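Long-range contact in CheQ (Campylobacter jejuni subsp. jejuni, PDB 6A51), which probably acts as a regulator of the chemotaxis core genes cheVAW, controlling their transcription in this pathogen: residues 30-35 with 118-123. Sequence-based numbering, arbitrary orientation.
Sequences NAEFHR and EICGIK
Cys120, at the tip of a beta hairpin, lays its sulfur against the side of the helix that begins at Asn30. SG lies 3.7 Å from Glu32 CB, just as near Glu32 CA, and a little farther from the carbonyl oxygen of Ala31. The thiol is carried there by its first torsion, which sets SG anti to its own carbonyl carbon (chi1 -58°). Next to it, Ile119 and Glu32 form the tightly packed, buried part of the contact. Their side chains pass each other at a slant, and the methyl CG2 of Ile119 touches Glu32 OE1 at 3.3 Å and Glu32 CD at 3.6 Å, while also lying close to Glu32 CB. Glu32 reaches this place with CG anti to its backbone nitrogen (chi1 170°) and an extended chain. Both oxygens of its buried carboxylate are hydrogen-bonded elsewhere, OE2 accepting from the backbone N of Ser80.

The solvent side is looser. Ala31 CB comes only to 4.4 Å from Cys120 CB, and Arg35 NE keeps the same distance from Cys120 SG, with the guanidinium turned obliquely to the sulfur. NE also makes a weak hydrogen bond back to Ala31 O. No hydrogen bond joins the two segments, so the contact rests on van der Waals packing.

The hairpin itself is closed by a type I' turn from Ile119 to Ile122, with a backbone hydrogen bond in each direction between them. The two-residue loop, Cys120 and Gly121, both with positive phi, makes this a 2:2 hairpin, characteristically closed by such a turn. The hairpin links strands 116-119 and 122-126 of a three-stranded antiparallel sheet and presents its tip to helix 30-37, which directly follows edge strand 27-29 of the separate four-stranded mixed sheet; Ile119 also touches Leu29 of that strand.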
# COMPACT_ATOMS: atom_id res chain seq x y z
N ASN A 30 7.42 -11.22 1.02
CA ASN A 30 8.43 -12.24 1.28
C ASN A 30 8.24 -12.86 2.66
O ASN A 30 8.41 -14.07 2.83
CB ASN A 30 9.84 -11.66 1.15
CG ASN A 30 10.94 -12.67 1.51
OD1 ASN A 30 11.06 -13.72 0.88
ND2 ASN A 30 11.73 -12.34 2.53
N ALA A 31 7.87 -12.04 3.64
CA ALA A 31 7.64 -12.52 5.01
C ALA A 31 6.65 -13.67 5.04
O ALA A 31 6.78 -14.58 5.86
CB ALA A 31 7.14 -11.37 5.89
N GLU A 32 5.66 -13.65 4.16
CA GLU A 32 4.66 -14.71 4.12
C GLU A 32 5.09 -15.85 3.20
O GLU A 32 4.91 -17.02 3.55
CB GLU A 32 3.30 -14.14 3.68
CG GLU A 32 2.25 -15.19 3.36
CD GLU A 32 0.95 -14.62 2.80
OE1 GLU A 32 -0.05 -14.60 3.56
OE2 GLU A 32 0.91 -14.22 1.61
N PHE A 33 5.68 -15.52 2.05
CA PHE A 33 6.03 -16.55 1.07
C PHE A 33 7.07 -17.52 1.60
O PHE A 33 7.00 -18.72 1.32
CB PHE A 33 6.54 -15.91 -0.22
CG PHE A 33 7.29 -16.86 -1.11
CD1 PHE A 33 6.60 -17.67 -2.02
CD2 PHE A 33 8.69 -16.95 -1.06
CE1 PHE A 33 7.28 -18.56 -2.86
CE2 PHE A 33 9.38 -17.83 -1.89
CZ PHE A 33 8.68 -18.64 -2.80
N HIS A 34 8.08 -17.02 2.31
CA HIS A 34 9.14 -17.94 2.72
C HIS A 34 8.68 -18.90 3.81
O HIS A 34 9.29 -19.96 3.98
CB HIS A 34 10.37 -17.17 3.19
CG HIS A 34 10.37 -16.80 4.63
ND1 HIS A 34 9.67 -15.72 5.13
CD2 HIS A 34 11.02 -17.34 5.69
CE1 HIS A 34 9.88 -15.61 6.43
NE2 HIS A 34 10.70 -16.58 6.79
N ARG A 35 7.63 -18.55 4.54
CA ARG A 35 7.03 -19.44 5.51
C ARG A 35 6.27 -20.60 4.81
O ARG A 35 6.37 -21.72 5.20
CB ARG A 35 6.24 -18.68 6.60
CG ARG A 35 7.05 -17.63 7.37
CD ARG A 35 6.37 -17.09 8.65
NE ARG A 35 6.52 -15.65 9.01
CZ ARG A 35 7.18 -15.17 10.08
NH1 ARG A 35 7.82 -15.99 10.90
NH2 ARG A 35 7.22 -13.86 10.36
N GLU A 118 -4.12 -7.07 7.16
CA GLU A 118 -2.80 -7.38 7.70
C GLU A 118 -2.33 -8.74 7.21
O GLU A 118 -3.11 -9.68 7.09
CB GLU A 118 -2.78 -7.35 9.22
CG GLU A 118 -2.83 -5.92 9.73
CD GLU A 118 -2.42 -5.78 11.18
OE1 GLU A 118 -2.83 -4.78 11.82
OE2 GLU A 118 -1.69 -6.68 11.65
N ILE A 119 -1.05 -8.81 6.87
CA ILE A 119 -0.39 -10.07 6.56
C ILE A 119 0.89 -10.10 7.36
O ILE A 119 1.69 -9.15 7.28
CB ILE A 119 -0.11 -10.23 5.06
CG1 ILE A 119 -1.39 -9.98 4.28
CG2 ILE A 119 0.44 -11.62 4.77
CD1 ILE A 119 -1.16 -9.86 2.80
N CYS A 120 1.06 -11.14 8.18
CA CYS A 120 2.23 -11.29 9.03
C CYS A 120 2.49 -10.01 9.83
O CYS A 120 3.63 -9.60 10.03
CB CYS A 120 3.47 -11.69 8.21
SG CYS A 120 3.28 -13.27 7.25
N GLY A 121 1.42 -9.37 10.28
CA GLY A 121 1.60 -8.13 11.02
C GLY A 121 1.99 -6.92 10.19
O GLY A 121 2.27 -5.86 10.76
N ILE A 122 2.02 -7.03 8.87
CA ILE A 122 2.20 -5.86 8.01
C ILE A 122 0.82 -5.34 7.61
O ILE A 122 -0.01 -6.10 7.11
CB ILE A 122 3.05 -6.21 6.78
CG1 ILE A 122 4.32 -6.95 7.19
CG2 ILE A 122 3.42 -4.96 6.02
CD1 ILE A 122 5.18 -6.15 8.14
N LYS A 123 0.58 -4.04 7.82
CA LYS A 123 -0.71 -3.42 7.49
C LYS A 123 -0.70 -2.87 6.06
O LYS A 123 0.22 -2.14 5.68
CB LYS A 123 -1.04 -2.29 8.47
CG LYS A 123 -2.53 -1.94 8.57
CD LYS A 123 -2.77 -0.63 9.35
CE LYS A 123 -2.23 -0.68 10.77
NZ LYS A 123 -1.87 0.68 11.31